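Local structure of DNA-binding protein HU (Anabaena sp., 1P71) at residues R53-R58 with T74-F79. The protein binds, bends and wraps DNA as a histone-like homodimer, stabilising it against denaturation, and is essential for heterocyst differentiation. Sequence-based numbering, arbitrary orientation.
With nucleotides of chain A; nucleotides of chain B.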
loop_
_atom_site.group_PDB
_atom_site.type_symbol
_atom_site.label_atom_id
_atom_site.label_comp_id
_atom_site.label_asym_id
_atom_site.label_seq_id
_atom_site.Cartn_x
_atom_site.Cartn_y
_atom_site.Cartn_z
ATOM N N ARG C 53 -4.023 11.975 -2.314
ATOM C CA ARG C 53 -4.964 12.727 -1.503
ATOM C C ARG C 53 -4.506 14.168 -1.368
ATOM O O ARG C 53 -3.332 14.420 -1.117
ATOM C CB ARG C 53 -5.132 12.079 -0.130
ATOM C CG ARG C 53 -5.987 10.825 -0.243
ATOM C CD ARG C 53 -6.480 10.238 1.044
ATOM N NE ARG C 53 -7.060 8.923 0.777
ATOM C CZ ARG C 53 -7.033 7.900 1.614
ATOM N NH1 ARG C 53 -6.434 8.024 2.791
ATOM N NH2 ARG C 53 -7.600 6.742 1.268
ATOM N N GLU C 54 -5.439 15.100 -1.544
ATOM C CA GLU C 54 -5.164 16.509 -1.315
ATOM C C GLU C 54 -5.043 16.756 0.172
ATOM O O GLU C 54 -5.762 16.153 0.971
ATOM C CB GLU C 54 -6.247 17.408 -1.916
ATOM C CG GLU C 54 -6.380 17.316 -3.423
ATOM C CD GLU C 54 -5.140 17.784 -4.185
ATOM O OE1 GLU C 54 -4.791 18.987 -4.121
ATOM O OE2 GLU C 54 -4.519 16.952 -4.866
ATOM N N ARG C 55 -4.085 17.602 0.534
ATOM C CA ARG C 55 -3.918 18.092 1.907
ATOM C C ARG C 55 -3.961 19.615 1.862
ATOM O O ARG C 55 -3.152 20.224 1.178
ATOM C CB ARG C 55 -2.572 17.620 2.474
ATOM C CG ARG C 55 -2.488 16.107 2.773
ATOM C CD ARG C 55 -3.185 15.752 4.047
ATOM N NE ARG C 55 -3.210 14.324 4.375
ATOM C CZ ARG C 55 -4.093 13.450 3.892
ATOM N NH1 ARG C 55 -5.015 13.837 3.007
ATOM N NH2 ARG C 55 -4.043 12.175 4.298
ATOM N N LYS C 56 -4.934 20.216 2.549
ATOM C CA LYS C 56 -5.045 21.668 2.683
ATOM C C LYS C 56 -3.869 22.211 3.473
ATOM O O LYS C 56 -3.272 21.473 4.271
ATOM C CB LYS C 56 -6.308 22.011 3.485
ATOM C CG LYS C 56 -7.609 22.004 2.711
ATOM C CD LYS C 56 -8.757 22.295 3.690
ATOM C CE LYS C 56 -10.100 22.480 2.954
ATOM N NZ LYS C 56 -10.100 21.916 1.554
ATOM N N ALA C 57 -3.576 23.494 3.295
ATOM C CA ALA C 57 -2.629 24.198 4.145
ATOM C C ALA C 57 -3.092 24.097 5.577
ATOM O O ALA C 57 -4.303 24.053 5.841
ATOM C CB ALA C 57 -2.539 25.656 3.763
ATOM N N ARG C 58 -2.136 24.068 6.502
ATOM C CA ARG C 58 -2.444 24.128 7.923
ATOM C C ARG C 58 -1.336 24.812 8.698
ATOM O O ARG C 58 -0.233 25.009 8.200
ATOM C CB ARG C 58 -2.686 22.732 8.506
ATOM C CG ARG C 58 -1.646 21.727 8.205
ATOM C CD ARG C 58 -2.148 20.298 8.335
ATOM N NE ARG C 58 -1.127 19.331 7.956
ATOM C CZ ARG C 58 -0.164 18.916 8.769
ATOM N NH1 ARG C 58 -0.098 19.373 10.024
ATOM N NH2 ARG C 58 0.722 18.023 8.336
ATOM N N THR C 74 -0.501 20.393 -0.005
ATOM C CA THR C 74 0.264 19.398 -0.753
ATOM C C THR C 74 -0.630 18.249 -1.213
ATOM O O THR C 74 -1.855 18.321 -1.072
ATOM C CB THR C 74 1.501 18.894 0.087
ATOM O OG1 THR C 74 2.337 18.055 -0.732
ATOM C CG2 THR C 74 1.083 18.005 1.303
ATOM N N ARG C 75 -0.017 17.232 -1.821
ATOM C CA ARG C 75 -0.674 15.959 -2.129
ATOM C C ARG C 75 0.202 14.867 -1.577
ATOM O O ARG C 75 1.428 14.982 -1.583
ATOM C CB ARG C 75 -0.812 15.707 -3.632
ATOM C CG ARG C 75 -1.294 16.857 -4.492
ATOM C CD ARG C 75 -1.043 16.647 -5.985
ATOM N NE ARG C 75 -1.657 17.697 -6.803
ATOM C CZ ARG C 75 -1.497 17.850 -8.130
ATOM N NH1 ARG C 75 -0.709 17.048 -8.831
ATOM N NH2 ARG C 75 -2.131 18.825 -8.747
ATOM N N VAL C 76 -0.423 13.792 -1.113
ATOM C CA VAL C 76 0.311 12.657 -0.582
ATOM C C VAL C 76 -0.271 11.363 -1.126
ATOM O O VAL C 76 -1.462 11.284 -1.388
ATOM C CB VAL C 76 0.235 12.621 0.968
ATOM C CG1 VAL C 76 0.942 13.854 1.588
ATOM C CG2 VAL C 76 -1.222 12.505 1.437
ATOM N N PRO C 77 0.557 10.338 -1.288
ATOM C CA PRO C 77 0.038 9.020 -1.658
ATOM C C PRO C 77 -0.718 8.384 -0.467
ATOM O O PRO C 77 -0.362 8.617 0.701
ATOM C CB PRO C 77 1.306 8.243 -2.040
ATOM C CG PRO C 77 2.439 8.948 -1.383
ATOM C CD PRO C 77 2.027 10.343 -1.118
ATOM N N ALA C 78 -1.790 7.650 -0.750
ATOM C CA ALA C 78 -2.565 7.009 0.304
ATOM C C ALA C 78 -2.951 5.583 -0.080
ATOM O O ALA C 78 -3.235 5.306 -1.248
ATOM C CB ALA C 78 -3.789 7.834 0.622
ATOM N N PHE C 79 -2.918 4.682 0.897
ATOM C CA PHE C 79 -3.305 3.285 0.704
ATOM C C PHE C 79 -4.548 2.968 1.541
ATOM O O PHE C 79 -4.632 3.391 2.684
ATOM C CB PHE C 79 -2.147 2.360 1.097
ATOM C CG PHE C 79 -2.471 0.877 0.998
ATOM C CD1 PHE C 79 -2.618 0.274 -0.234
ATOM C CD2 PHE C 79 -2.651 0.107 2.148
ATOM C CE1 PHE C 79 -2.908 -1.089 -0.344
ATOM C CE2 PHE C 79 -2.937 -1.260 2.051
ATOM C CZ PHE C 79 -3.071 -1.848 0.793
ATOM P P DT A 11 -7.786 18.880 5.525
ATOM O OP1 DT A 11 -7.295 18.714 4.124
ATOM O OP2 DT A 11 -9.129 19.460 5.757
ATOM O "O5'" DT A 11 -7.707 17.450 6.276
ATOM C "C5'" DT A 11 -6.439 16.854 6.519
ATOM C "C4'" DT A 11 -6.469 15.367 6.861
ATOM O "O4'" DT A 11 -6.290 15.258 8.283
ATOM C "C3'" DT A 11 -7.685 14.515 6.477
ATOM O "O3'" DT A 11 -7.204 13.433 5.688
ATOM C "C2'" DT A 11 -8.197 13.964 7.796
ATOM C "C1'" DT A 11 -7.081 14.221 8.804
ATOM N N1 DT A 11 -7.662 14.655 10.126
ATOM C C2 DT A 11 -7.398 13.927 11.282
ATOM O O2 DT A 11 -6.682 12.951 11.322
ATOM N N3 DT A 11 -8.011 14.408 12.410
ATOM C C4 DT A 11 -8.862 15.507 12.517
ATOM O O4 DT A 11 -9.362 15.843 13.588
ATOM C C5 DT A 11 -9.111 16.215 11.281
ATOM C C7 DT A 11 -10.012 17.425 11.248
ATOM C C6 DT A 11 -8.513 15.757 10.161
ATOM P P DG B 14 4.509 13.591 6.917
ATOM O OP1 DG B 14 4.728 13.697 5.454
ATOM O OP2 DG B 14 5.478 12.781 7.693
ATOM O "O5'" DG B 14 4.502 15.068 7.531
ATOM C "C5'" DG B 14 3.463 15.987 7.181
ATOM C "C4'" DG B 14 3.686 17.356 7.798
ATOM O "O4'" DG B 14 2.955 17.399 9.027
ATOM C "C3'" DG B 14 5.131 17.642 8.148
ATOM O "O3'" DG B 14 5.548 18.755 7.388
ATOM C "C2'" DG B 14 5.155 17.934 9.636
ATOM C "C1'" DG B 14 3.705 18.036 10.038
ATOM N N9 DG B 14 3.455 17.386 11.327
ATOM C C8 DG B 14 3.965 16.181 11.784
ATOM N N7 DG B 14 3.557 15.863 12.992
ATOM C C5 DG B 14 2.734 16.941 13.360
ATOM C C6 DG B 14 2.020 17.193 14.558
ATOM O O6 DG B 14 1.959 16.494 15.583
ATOM N N1 DG B 14 1.317 18.388 14.506
ATOM C C2 DG B 14 1.319 19.263 13.450
ATOM N N2 DG B 14 0.573 20.366 13.579
ATOM N N3 DG B 14 1.986 19.049 12.325
ATOM C C4 DG B 14 2.663 17.876 12.344
ATOM P P DA A 10 -7.231 23.249 11.106
ATOM O OP1 DA A 10 -7.087 24.684 10.759
ATOM O OP2 DA A 10 -8.350 22.697 11.913
ATOM O "O5'" DA A 10 -7.279 22.430 9.731
ATOM C "C5'" DA A 10 -6.287 22.558 8.699
ATOM C "C4'" DA A 10 -5.918 21.170 8.186
ATOM O "O4'" DA A 10 -5.378 20.396 9.295
ATOM C "C3'" DA A 10 -7.085 20.359 7.612
ATOM O "O3'" DA A 10 -6.709 19.742 6.364
ATOM C "C2'" DA A 10 -7.413 19.350 8.721
ATOM C "C1'" DA A 10 -6.042 19.139 9.362
ATOM N N9 DA A 10 -6.101 18.598 10.736
ATOM C C8 DA A 10 -6.881 19.026 11.795
ATOM N N7 DA A 10 -6.729 18.337 12.909
ATOM C C5 DA A 10 -5.780 17.378 12.563
ATOM C C6 DA A 10 -5.191 16.327 13.283
ATOM N N6 DA A 10 -5.463 16.066 14.557
ATOM N N1 DA A 10 -4.279 15.556 12.659
ATOM C C2 DA A 10 -3.980 15.803 11.384
ATOM N N3 DA A 10 -4.465 16.762 10.580
ATOM C C4 DA A 10 -5.382 17.523 11.238
HETATM O O HOH W 1 -5.844 5.505 4.082
HETATM O O HOH W 2 -3.031 20.182 -5.734
HETATM O O HOH W 3 -3.449 20.211 -2.183
#
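Arg-53 to Arg-55 pair with Thr-74 to Val-76 as antiparallel strands at the base of the DNA-binding beta arm of HU. Arg-53 with Val-76 and Arg-55 with Thr-74 are hydrogen-bonded pairs; Glu-54 with Arg-75 between them is a non-hydrogen-bonded pair. Four backbone bonds join the strands, among them Arg-53 N to Val-76 O at 2.8 Å.

The two faces of the sheet differ. On one, Glu-54 and Arg-75 run side by side. Glu-54 bends at chi2 (-64°), which brings OE2 alongside Arg-75 CG, 3.2 Å away. A salt bridge joins Glu-54 OE2 to Arg-75 NE at 3.5 Å. A water also links Glu-54 OE1 to Arg-75 NE.

The other face meets DNA. The Arg-55 guanidinium has Val-76 CG2 over the centre of one face, 3.8 Å from the plane. O3' of DT11 of chain A lies over the opposite face, nearer its rim. Arg-55 NH1 donates to Glu-54 O, 3.2 Å away and near the guanidinium plane. The same NH1 forms a salt bridge with a DNA phosphate. An alanine at Arg-55 would probably leave that phosphate without its charged mate and take the guanidinium cover off Val-76 CG2. Arg-53 stays extended and lays one guanidinium face, near its rim, on Ala-78 CB, which is 3.4 Å from Arg-53 CZ. Lys-56 N donates a nearly straight bond to OP1 of DT11 of chain A.

Within this chain, strand 48-61 is the middle strand, between 42-44 and 68-81. Toward the body, Phe-79 meets Phe-47 and Phe-50, and Phe-50 of the second subunit edge-to-face.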